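Local coordinates for protein gamma-glutamyl-gamma-aminobutyraldehyde dehydrogenase (Burkholderia cenocepacia, PDB 4LIH) that probably oxidises aldehydes, by its name gamma-glutamyl-gamma-aminobutyraldehyde, to carboxylic acids with NAD(P)+, as an aldehyde dehydrogenase family member, at residues D66-V71 with A239-V244; V168-V173 with D245-T250; S195-P200 with N226-A231. All coordinates share one frame; numbering follows the deposited sequence.

Interaction 1: residues D66-V71 with A239-V244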
ATOM      1  N   ASP A  66      30.408  14.254 -27.183  1.00 15.39           N
ATOM      2  CA  ASP A  66      29.017  14.687 -26.970  1.00 15.24           C
ATOM      3  C   ASP A  66      28.296  13.920 -25.868  1.00 14.15           C
ATOM      4  O   ASP A  66      27.566  14.519 -25.091  1.00 13.70           O
ATOM      5  CB  ASP A  66      28.214  14.584 -28.268  1.00 15.48           C
ATOM      6  CG  ASP A  66      28.958  15.162 -29.465  1.00 16.37           C
ATOM      7  OD1 ASP A  66      29.033  16.364 -29.554  1.00 18.18           O
ATOM      8  OD2 ASP A  66      29.498  14.410 -30.301  1.00 17.68           O
ATOM      9  N   VAL A  67      28.474  12.599 -25.826  1.00 13.63           N
ATOM     10  CA  VAL A  67      27.940  11.788 -24.713  1.00 13.10           C
ATOM     11  C   VAL A  67      28.521  12.350 -23.415  1.00 13.16           C
ATOM     12  O   VAL A  67      27.775  12.595 -22.462  1.00 12.59           O
ATOM     13  CB  VAL A  67      28.296  10.304 -24.834  1.00 13.02           C
ATOM     14  CG1 VAL A  67      28.027   9.569 -23.521  1.00 12.93           C
ATOM     15  CG2 VAL A  67      27.483   9.667 -25.961  1.00 13.04           C
ATOM     16  N   ASN A  68      29.835  12.609 -23.387  1.00 12.95           N
ATOM     17  CA  ASN A  68      30.438  13.114 -22.162  1.00 13.06           C
ATOM     18  C   ASN A  68      29.890  14.478 -21.749  1.00 12.87           C
ATOM     19  O   ASN A  68      29.657  14.696 -20.566  1.00 13.04           O
ATOM     20  CB  ASN A  68      31.958  13.184 -22.249  1.00 13.46           C
ATOM     21  CG  ASN A  68      32.628  11.846 -22.059  1.00 13.79           C
ATOM     22  OD1 ASN A  68      32.041  10.842 -21.605  1.00 13.39           O
ATOM     23  ND2 ASN A  68      33.902  11.827 -22.418  1.00 14.08           N
ATOM     24  N   ALA A  69      29.661  15.383 -22.717  1.00 12.65           N
ATOM     25  CA  ALA A  69      29.056  16.671 -22.404  1.00 12.45           C
ATOM     26  C   ALA A  69      27.637  16.523 -21.789  1.00 12.09           C
ATOM     27  O   ALA A  69      27.303  17.215 -20.794  1.00 11.97           O
ATOM     28  CB  ALA A  69      29.005  17.549 -23.640  1.00 12.64           C
ATOM     29  N   ALA A  70      26.838  15.603 -22.365  1.00 11.50           N
ATOM     30  CA  ALA A  70      25.464  15.338 -21.921  1.00 11.11           C
ATOM     31  C   ALA A  70      25.466  14.764 -20.515  1.00 10.76           C
ATOM     32  O   ALA A  70      24.757  15.236 -19.659  1.00 10.54           O
ATOM     33  CB  ALA A  70      24.770  14.385 -22.876  1.00 11.07           C
ATOM     34  N   VAL A  71      26.319  13.768 -20.269  1.00 10.62           N
ATOM     35  CA  VAL A  71      26.429  13.150 -18.970  1.00 10.55           C
ATOM     36  C   VAL A  71      26.917  14.109 -17.879  1.00 10.63           C
ATOM     37  O   VAL A  71      26.407  14.083 -16.757  1.00 10.48           O
ATOM     38  CB  VAL A  71      27.307  11.871 -19.026  1.00 10.50           C
ATOM     39  CG1 VAL A  71      27.646  11.399 -17.626  1.00 10.57           C
ATOM     40  CG2 VAL A  71      26.607  10.770 -19.819  1.00 10.36           C
ATOM     41  N   ALA A 239      26.354   2.922 -21.567  1.00 14.00           N
ATOM     42  CA  ALA A 239      26.370   1.737 -20.745  1.00 14.15           C
ATOM     43  C   ALA A 239      27.683   1.601 -19.986  1.00 14.46           C
ATOM     44  O   ALA A 239      27.702   1.107 -18.845  1.00 14.61           O
ATOM     45  CB  ALA A 239      26.021   0.497 -21.566  1.00 14.17           C
ATOM     46  N   LEU A 240      28.767   2.121 -20.555  1.00 14.16           N
ATOM     47  CA  LEU A 240      30.093   2.077 -19.910  1.00 14.32           C
ATOM     48  C   LEU A 240      30.390   3.241 -18.972  1.00 14.29           C
ATOM     49  O   LEU A 240      31.337   3.180 -18.185  1.00 14.70           O
ATOM     50  CB  LEU A 240      31.214   2.050 -20.980  1.00 14.56           C
ATOM     51  CG  LEU A 240      31.291   0.756 -21.775  1.00 14.96           C
ATOM     52  CD1 LEU A 240      32.023   0.943 -23.106  1.00 15.18           C
ATOM     53  CD2 LEU A 240      31.980  -0.299 -20.900  1.00 14.82           C
ATOM     54  N   HIS A 241      29.587   4.306 -19.034  1.00 14.19           N
ATOM     55  CA  HIS A 241      29.966   5.547 -18.403  1.00 13.90           C
ATOM     56  C   HIS A 241      30.048   5.469 -16.889  1.00 13.86           C
ATOM     57  O   HIS A 241      29.140   4.986 -16.211  1.00 12.90           O
ATOM     58  CB  HIS A 241      29.051   6.711 -18.820  1.00 14.07           C
ATOM     59  CG  HIS A 241      29.736   8.041 -18.784  1.00 14.43           C
ATOM     60  ND1 HIS A 241      30.095   8.650 -17.615  1.00 14.81           N
ATOM     61  CD2 HIS A 241      30.199   8.850 -19.776  1.00 14.87           C
ATOM     62  CE1 HIS A 241      30.718   9.788 -17.870  1.00 15.07           C
ATOM     63  NE2 HIS A 241      30.782   9.934 -19.176  1.00 14.71           N
ATOM     64  N   ARG A 242      31.145   5.993 -16.364  1.00 14.06           N
ATOM     65  CA  ARG A 242      31.414   5.972 -14.928  1.00 14.26           C
ATOM     66  C   ARG A 242      30.497   6.896 -14.103  1.00 13.91           C
ATOM     67  O   ARG A 242      30.386   6.756 -12.884  1.00 14.06           O
ATOM     68  CB  ARG A 242      32.897   6.313 -14.669  1.00 15.46           C
ATOM     69  N   ASP A 243      29.779   7.765 -14.800  0.50 13.43           N
ATOM     70  CA  ASP A 243      28.977   8.772 -14.166  0.50 13.11           C
ATOM     71  C   ASP A 243      27.479   8.699 -14.436  0.50 12.47           C
ATOM     72  O   ASP A 243      26.718   9.635 -14.118  0.50 12.54           O
ATOM     73  CB  ASP A 243      29.461  10.106 -14.615  0.50 13.40           C
ATOM     74  CG  ASP A 243      29.298  11.096 -13.571  0.50 13.63           C
ATOM     75  OD1 ASP A 243      29.146  10.637 -12.421  0.50 13.78           O
ATOM     76  OD2 ASP A 243      29.315  12.286 -13.895  0.50 13.64           O
ATOM     77  N   VAL A 244      27.087   7.611 -15.058  1.00 11.80           N
ATOM     78  CA  VAL A 244      25.680   7.259 -15.287  1.00 11.01           C
ATOM     79  C   VAL A 244      25.360   6.214 -14.181  1.00 10.47           C
ATOM     80  O   VAL A 244      26.116   5.299 -13.935  1.00 10.06           O
ATOM     81  CB  VAL A 244      25.504   6.652 -16.685  1.00 10.75           C
ATOM     82  CG1 VAL A 244      24.150   5.970 -16.857  1.00 10.55           C
ATOM     83  CG2 VAL A 244      25.708   7.733 -17.756  1.00 10.80           C
TER
HETATM   84  O   HOH W   1      31.147  13.088 -18.760  1.00 16.52           O
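His241 meets Asn68 and Val71 just where helix 232-240 ends, being the first residue to leave helical geometry. Its CG stands anti to the backbone N (chi1 -151°), which carries the imidazole across to helix 64-80. NE2 donates to Asn68 OD1 at 2.9 Å; the N-H is well bent, 130°, and the donor sits above the amide carbonyl plane, with amide and ring nearly perpendicular. Val71 CG1 lies over one face of the ring, 3.7 Å from its centroid, a CH-pi contact. A water that donates to Asn68 O also accepts weakly from NE2. Within the type I turn His241-Val244, Asp243 N donates to His241 ND1 at 3.0 Å, in the plane of the ring. In the conformer described, one of two, Asp243 CB touches Val71 CG1 at 3.7 Å and OD1 forms a salt bridge with Arg75, one turn beyond Val71 on helix 64-80. Val244 CG2 against Val71 CG2 at 3.8 Å completes the docking of helix 64-80 on the turn into strand 246-250. With ND1 accepting and NE2 donating, the imidazole is probably neutral with its proton on NE2, and these two in-plane partners fix the ring's rotation while the valine packs on its face.

Interaction 2: residues V168-V173 with D245-T250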
ATOM      1  N   VAL A 168      21.797  10.086 -12.424  1.00  8.33           N
ATOM      2  CA  VAL A 168      21.814  10.223 -13.857  1.00  8.30           C
ATOM      3  C   VAL A 168      21.329   8.942 -14.546  1.00  8.29           C
ATOM      4  O   VAL A 168      21.924   7.825 -14.368  1.00  8.36           O
ATOM      5  CB  VAL A 168      23.227  10.604 -14.402  1.00  8.35           C
ATOM      6  CG1 VAL A 168      23.201  10.588 -15.912  1.00  8.28           C
ATOM      7  CG2 VAL A 168      23.705  11.977 -13.866  1.00  8.45           C
ATOM      8  N   VAL A 169      20.262   9.092 -15.343  1.00  8.27           N
ATOM      9  CA  VAL A 169      19.641   7.955 -16.061  1.00  8.23           C
ATOM     10  C   VAL A 169      19.887   8.076 -17.553  1.00  8.36           C
ATOM     11  O   VAL A 169      19.647   9.128 -18.119  1.00  8.36           O
ATOM     12  CB  VAL A 169      18.132   7.913 -15.803  1.00  8.13           C
ATOM     13  CG1 VAL A 169      17.469   6.826 -16.600  1.00  8.12           C
ATOM     14  CG2 VAL A 169      17.840   7.710 -14.310  1.00  8.12           C
ATOM     15  N   ALA A 170      20.452   7.022 -18.150  1.00  8.49           N
ATOM     16  CA  ALA A 170      20.592   6.894 -19.585  1.00  8.57           C
ATOM     17  C   ALA A 170      19.430   6.062 -20.078  1.00  8.60           C
ATOM     18  O   ALA A 170      19.110   5.054 -19.479  1.00  8.65           O
ATOM     19  CB  ALA A 170      21.930   6.256 -19.939  1.00  8.65           C
ATOM     20  N   ALA A 171      18.772   6.520 -21.121  1.00  8.79           N
ATOM     21  CA  ALA A 171      17.740   5.731 -21.817  1.00  8.98           C
ATOM     22  C   ALA A 171      18.058   5.558 -23.304  1.00  9.29           C
ATOM     23  O   ALA A 171      18.216   6.540 -24.033  1.00  9.48           O
ATOM     24  CB  ALA A 171      16.418   6.401 -21.643  1.00  9.04           C
ATOM     25  N   VAL A 172      18.131   4.304 -23.745  1.00  9.56           N
ATOM     26  CA  VAL A 172      18.387   3.948 -25.126  1.00  9.91           C
ATOM     27  C   VAL A 172      17.133   3.256 -25.637  1.00 10.21           C
ATOM     28  O   VAL A 172      16.741   2.213 -25.100  1.00 10.33           O
ATOM     29  CB  VAL A 172      19.586   2.982 -25.226  1.00  9.93           C
ATOM     30  CG1 VAL A 172      19.852   2.566 -26.675  1.00  9.96           C
ATOM     31  CG2 VAL A 172      20.830   3.580 -24.567  1.00 10.02           C
ATOM     32  N   VAL A 173      16.473   3.858 -26.619  1.00 10.59           N
ATOM     33  CA  VAL A 173      15.175   3.382 -27.054  1.00 10.88           C
ATOM     34  C   VAL A 173      15.128   3.058 -28.535  1.00 10.69           C
ATOM     35  O   VAL A 173      15.978   3.516 -29.280  1.00 10.52           O
ATOM     36  CB  VAL A 173      14.078   4.396 -26.666  1.00 11.35           C
ATOM     37  CG1 VAL A 173      14.046   4.553 -25.154  1.00 11.68           C
ATOM     38  CG2 VAL A 173      14.360   5.717 -27.321  1.00 11.54           C
ATOM     39  N   ASP A 245      24.195   6.361 -13.561  1.00 10.13           N
ATOM     40  CA  ASP A 245      23.815   5.575 -12.412  1.00  9.90           C
ATOM     41  C   ASP A 245      22.834   4.462 -12.766  1.00  9.74           C
ATOM     42  O   ASP A 245      22.637   3.543 -11.993  1.00  9.70           O
ATOM     43  CB  ASP A 245      23.176   6.503 -11.388  1.00  9.93           C
ATOM     44  CG  ASP A 245      24.137   7.583 -10.901  1.00  9.99           C
ATOM     45  OD1 ASP A 245      25.159   7.190 -10.285  1.00 10.32           O
ATOM     46  OD2 ASP A 245      23.876   8.784 -11.074  1.00  9.84           O
ATOM     47  N   CYS A 246      22.226   4.555 -13.934  1.00 10.03           N
ATOM     48  CA  CYS A 246      21.161   3.650 -14.355  1.00 10.14           C
ATOM     49  C   CYS A 246      21.039   3.707 -15.836  1.00 10.30           C
ATOM     50  O   CYS A 246      21.131   4.767 -16.378  1.00 10.64           O
ATOM     51  CB  CYS A 246      19.825   4.069 -13.726  1.00 10.23           C
ATOM     52  SG  CYS A 246      18.403   3.279 -14.467  1.00 10.52           S
ATOM     53  N   ILE A 247      20.859   2.566 -16.501  1.00 10.38           N
ATOM     54  CA  ILE A 247      20.611   2.547 -17.925  1.00 10.63           C
ATOM     55  C   ILE A 247      19.344   1.714 -18.186  1.00 10.87           C
ATOM     56  O   ILE A 247      19.256   0.566 -17.723  1.00 11.04           O
ATOM     57  CB  ILE A 247      21.827   2.042 -18.771  1.00 10.55           C
ATOM     58  CG1 ILE A 247      21.498   2.180 -20.258  1.00 10.67           C
ATOM     59  CG2 ILE A 247      22.168   0.581 -18.440  1.00 10.49           C
ATOM     60  CD1 ILE A 247      22.692   2.227 -21.174  1.00 10.63           C
ATOM     61  N   ALA A 248      18.394   2.312 -18.894  1.00 11.04           N
ATOM     62  CA  ALA A 248      17.111   1.705 -19.309  1.00 11.87           C
ATOM     63  C   ALA A 248      17.076   1.571 -20.829  1.00 12.82           C
ATOM     64  O   ALA A 248      17.238   2.567 -21.529  1.00 13.90           O
ATOM     65  CB  ALA A 248      15.947   2.581 -18.837  1.00 11.89           C
ATOM     66  N   PHE A 249      16.881   0.335 -21.328  1.00 13.24           N
ATOM     67  CA  PHE A 249      17.017  -0.023 -22.735  1.00 14.00           C
ATOM     68  C   PHE A 249      15.780  -0.801 -23.174  1.00 14.27           C
ATOM     69  O   PHE A 249      15.225  -1.608 -22.431  1.00 12.99           O
ATOM     70  CB  PHE A 249      18.290  -0.874 -22.918  1.00 14.17           C
ATOM     71  CG  PHE A 249      18.436  -1.528 -24.276  1.00 14.80           C
ATOM     72  CD1 PHE A 249      19.013  -0.859 -25.305  1.00 14.89           C
ATOM     73  CD2 PHE A 249      18.036  -2.843 -24.485  1.00 15.23           C
ATOM     74  CE1 PHE A 249      19.170  -1.436 -26.545  1.00 15.57           C
ATOM     75  CE2 PHE A 249      18.199  -3.441 -25.715  1.00 15.52           C
ATOM     76  CZ  PHE A 249      18.766  -2.732 -26.762  1.00 15.63           C
ATOM     77  N   THR A 250      15.322  -0.512 -24.381  1.00 15.08           N
ATOM     78  CA  THR A 250      14.331  -1.326 -25.054  1.00 15.39           C
ATOM     79  C   THR A 250      14.923  -1.594 -26.400  1.00 16.46           C
ATOM     80  O   THR A 250      15.374  -0.653 -27.044  1.00 16.76           O
ATOM     81  CB  THR A 250      12.973  -0.630 -25.212  1.00 15.49           C
ATOM     82  OG1 THR A 250      12.438  -0.318 -23.918  1.00 15.24           O
ATOM     83  CG2 THR A 250      11.945  -1.534 -25.953  1.00 15.50           C
TER
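Val172 gives the apolar centre on one face of this parallel strand pair: its CG1 comes to the edge of the Phe249 ring, 3.8 Å from CD1, while CG2 reaches Ile247 CD1 at 4.1 Å. With CG1 anti to the backbone N (chi1 179°), the two methyls are split between these neighbours. Ala170 CB continues the same face against Ile247 CG1. On the other face Val169 CG2 rests on Cys246 CB at 4.2 Å, and Ala171 and Ala248 put only methyl groups on that side. The axes of strands 168-172 and 246-250 run 17° apart and share a regular parallel register from Val169-Cys246 to Val172-Phe249. Ala170 N donates to Cys246 O at 2.9 Å, Ala248 N to Ala170 O, Val172 N to Ala248 O and Thr250 N to Val172 O, with CA-H...O contacts between them. At the polar edge Val168 is gripped twice: its N-H points straight (178°) at the anti lone pair of Asp245 OD2, 2.8 Å away, and its O accepts from Asp245 N at 2.8 Å. The same OD2 makes a salt bridge with Arg75, which should help hold the carboxylate in place. Strand 157-172 lies between 195-199 and 246-250, and 270-274 follows on the far side of 246-250, in the sheet of the Rossmann-like cofactor-binding domain of this family. Ile247 and Phe249 pack under helix 253-266; Ala171 and Ala248 meet Lys185 of helix 178-191, which also bonds Thr250 OG1 next to the predicted active-site residue Glu274.

Interaction 3: residues S195-P200 with N226-A231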
ATOM      1  N   SER A 195      18.125  13.266 -13.610  1.00  9.00           N
ATOM      2  CA  SER A 195      18.572  13.785 -14.893  1.00  9.28           C
ATOM      3  C   SER A 195      18.626  12.650 -15.897  1.00  9.24           C
ATOM      4  O   SER A 195      18.972  11.487 -15.550  1.00  9.22           O
ATOM      5  CB  SER A 195      19.927  14.436 -14.749  1.00  9.48           C
ATOM      6  OG  SER A 195      19.791  15.551 -13.942  1.00  9.66           O
ATOM      7  N   VAL A 196      18.246  12.972 -17.115  1.00  9.27           N
ATOM      8  CA  VAL A 196      18.165  11.996 -18.200  1.00  9.20           C
ATOM      9  C   VAL A 196      19.016  12.361 -19.429  1.00  9.32           C
ATOM     10  O   VAL A 196      19.001  13.506 -19.918  1.00  9.36           O
ATOM     11  CB  VAL A 196      16.702  11.780 -18.611  1.00  9.15           C
ATOM     12  CG1 VAL A 196      16.573  10.880 -19.860  1.00  9.09           C
ATOM     13  CG2 VAL A 196      15.953  11.168 -17.443  1.00  8.98           C
ATOM     14  N   VAL A 197      19.735  11.354 -19.914  1.00  9.34           N
ATOM     15  CA  VAL A 197      20.364  11.376 -21.229  1.00  9.60           C
ATOM     16  C   VAL A 197      19.681  10.302 -22.082  1.00  9.66           C
ATOM     17  O   VAL A 197      19.797   9.089 -21.837  1.00  9.51           O
ATOM     18  CB  VAL A 197      21.867  11.189 -21.121  1.00  9.62           C
ATOM     19  CG1 VAL A 197      22.521  11.384 -22.485  1.00  9.76           C
ATOM     20  CG2 VAL A 197      22.430  12.203 -20.108  1.00  9.78           C
ATOM     21  N   LEU A 198      18.927  10.773 -23.065  1.00  9.94           N
ATOM     22  CA  LEU A 198      18.212   9.901 -23.976  1.00 10.04           C
ATOM     23  C   LEU A 198      18.968   9.747 -25.318  1.00 10.07           C
ATOM     24  O   LEU A 198      19.412  10.729 -25.907  1.00 10.18           O
ATOM     25  CB  LEU A 198      16.837  10.451 -24.229  1.00 10.37           C
ATOM     26  CG  LEU A 198      15.891   9.783 -25.234  1.00 10.74           C
ATOM     27  CD1 LEU A 198      15.337   8.540 -24.640  1.00 11.00           C
ATOM     28  CD2 LEU A 198      14.768  10.773 -25.536  1.00 11.12           C
ATOM     29  N   LYS A 199      19.099   8.508 -25.763  1.00  9.97           N
ATOM     30  CA  LYS A 199      19.763   8.155 -27.007  1.00  9.95           C
ATOM     31  C   LYS A 199      18.712   7.469 -27.865  1.00  9.88           C
ATOM     32  O   LYS A 199      18.452   6.269 -27.707  1.00  9.54           O
ATOM     33  CB  LYS A 199      20.958   7.248 -26.752  1.00 10.21           C
ATOM     34  CG  LYS A 199      22.121   7.433 -27.740  1.00 10.62           C
ATOM     35  CD  LYS A 199      21.752   7.107 -29.184  1.00 10.64           C
ATOM     36  CE  LYS A 199      21.679   5.617 -29.418  1.00 10.76           C
ATOM     37  NZ  LYS A 199      21.296   5.213 -30.796  1.00 10.71           N
ATOM     38  N   PRO A 200      18.076   8.223 -28.764  1.00  9.92           N
ATOM     39  CA  PRO A 200      17.095   7.654 -29.684  1.00 10.03           C
ATOM     40  C   PRO A 200      17.772   6.799 -30.772  1.00 10.20           C
ATOM     41  O   PRO A 200      18.968   6.937 -30.967  1.00 10.24           O
ATOM     42  CB  PRO A 200      16.432   8.904 -30.265  1.00 10.07           C
ATOM     43  CG  PRO A 200      17.528   9.928 -30.252  1.00 10.11           C
ATOM     44  CD  PRO A 200      18.216   9.681 -28.955  1.00 10.11           C
ATOM     45  N   ASN A 226      18.443  15.654 -21.853  1.00  9.92           N
ATOM     46  CA  ASN A 226      19.353  15.771 -23.000  1.00  9.85           C
ATOM     47  C   ASN A 226      19.061  14.644 -23.991  1.00  9.82           C
ATOM     48  O   ASN A 226      18.756  13.508 -23.588  1.00  9.41           O
ATOM     49  CB  ASN A 226      20.793  15.597 -22.554  1.00  9.93           C
ATOM     50  CG  ASN A 226      21.130  16.389 -21.309  1.00 10.01           C
ATOM     51  OD1 ASN A 226      21.426  17.583 -21.377  1.00 10.16           O
ATOM     52  ND2 ASN A 226      21.000  15.744 -20.146  1.00 10.00           N
ATOM     53  N   VAL A 227      19.191  14.949 -25.288  1.00  9.89           N
ATOM     54  CA  VAL A 227      18.981  13.975 -26.354  1.00  9.91           C
ATOM     55  C   VAL A 227      20.249  13.964 -27.230  1.00 10.15           C
ATOM     56  O   VAL A 227      20.733  15.038 -27.686  1.00 10.69           O
ATOM     57  CB  VAL A 227      17.697  14.289 -27.180  1.00  9.80           C
ATOM     58  CG1 VAL A 227      17.581  13.396 -28.419  1.00  9.68           C
ATOM     59  CG2 VAL A 227      16.447  14.147 -26.296  1.00  9.68           C
ATOM     60  N   VAL A 228      20.823  12.774 -27.375  1.00 10.27           N
ATOM     61  CA  VAL A 228      22.078  12.533 -28.076  1.00 10.47           C
ATOM     62  C   VAL A 228      21.835  11.563 -29.233  1.00 10.47           C
ATOM     63  O   VAL A 228      21.947  10.342 -29.069  1.00 10.07           O
ATOM     64  CB  VAL A 228      23.139  11.958 -27.111  1.00 10.63           C
ATOM     65  CG1 VAL A 228      24.446  11.632 -27.804  1.00 10.96           C
ATOM     66  CG2 VAL A 228      23.365  12.935 -25.991  1.00 10.73           C
ATOM     67  N   PRO A 229      21.516  12.114 -30.412  1.00 10.45           N
ATOM     68  CA  PRO A 229      21.319  11.248 -31.581  1.00 10.60           C
ATOM     69  C   PRO A 229      22.632  10.598 -32.053  1.00 10.83           C
ATOM     70  O   PRO A 229      23.718  11.116 -31.744  1.00 10.42           O
ATOM     71  CB  PRO A 229      20.739  12.190 -32.649  1.00 10.59           C
ATOM     72  CG  PRO A 229      20.666  13.541 -32.061  1.00 10.64           C
ATOM     73  CD  PRO A 229      21.297  13.538 -30.705  1.00 10.66           C
ATOM     74  N   GLY A 230      22.501   9.480 -32.791  1.00 11.35           N
ATOM     75  CA  GLY A 230      23.657   8.725 -33.321  1.00 12.03           C
ATOM     76  C   GLY A 230      23.347   7.245 -33.433  1.00 12.87           C
ATOM     77  O   GLY A 230      22.189   6.826 -33.260  1.00 13.22           O
ATOM     78  N   ALA A 231      24.376   6.450 -33.688  1.00 13.96           N
ATOM     79  CA  ALA A 231      24.233   5.029 -33.915  1.00 15.07           C
ATOM     80  C   ALA A 231      24.570   4.218 -32.637  1.00 16.24           C
ATOM     81  O   ALA A 231      24.213   4.609 -31.534  1.00 15.98           O
ATOM     82  CB  ALA A 231      25.090   4.602 -35.113  1.00 15.38           C
TER
HETATM   83  O   HOH W   2      19.587   8.768 -33.029  1.00 10.70           O
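Asn226 turns its flat amide back toward Val196: ND2 donates to Val196 O at 3.0 Å, with that oxygen tilted 26° from the amide plane. The backbone N of Asn226 reaches the same oxygen at 2.9 Å from the opposite face of the carbonyl plane, so one oxygen is gripped from both sides. ND2 also lies near Val197 CG2, and the amide is held from outside too, OD1 accepting from Asp33 N and ND2 also donating to Gly223 O. The Pro200 ring sets CD against Val227 CG1 at 3.8 Å. Leu198 and Val227 run alongside each other, Leu198 CD2 on Val227 CG2, and on the other face Val197 CG1 meets Val228 CG2 at 3.9 Å. Leu198 N donates to Asn226 O and Val228 N to Leu198 O, completing the parallel pairing. Strands 195-199 and 225-227 are the two strands of a beta-alpha-beta unit crossed over by helix 206-218, whose Ala208 and Ala212 cover Val227; on the other side Ala70 of helix 64-80 meets Val197 and Val228. At the end of its strand Lys199 bends at chi2 and chi3 and passes Val228 O, a buried oxygen with no polar partner, before NZ donates to Gly230 O and Ala231 O, both 3.1 Å, and to Pro200 O at 2.9 Å. Three carbonyls thus hold the ammonium, each met from above its plane; with a long, weak ion pair to Glu202 they probably help offset its charge. At phi 149° and psi -169° a CB on Gly230 would jam against the preceding carbonyl O, which calls for glycine; a water bridges Gly230 N to Pro200 O.

From the N terminus, helix 64-80 comes first, and interaction 1 brings the turn after helix 232-240 back to it, closing a loop of 167 intervening residues. Inside that loop lies 195-200 with 226-231, the two strands of a beta-alpha-beta unit, nested within interaction 1 and also within interaction 2. Interactions 1 and 2 cross, because 168-173 falls between the segments of interaction 1 while 245-250 follows directly after them. Interactions 2 and 3 are joined in one sheet, Ala171 O lying 2.8 Å from Lys199 N, a probable hydrogen bond. Val67 CG2 comes near Val228 CG1, and Val244 packs on Ala170, so helix 64-80 and the turn before 245-250 both lie against the sheet.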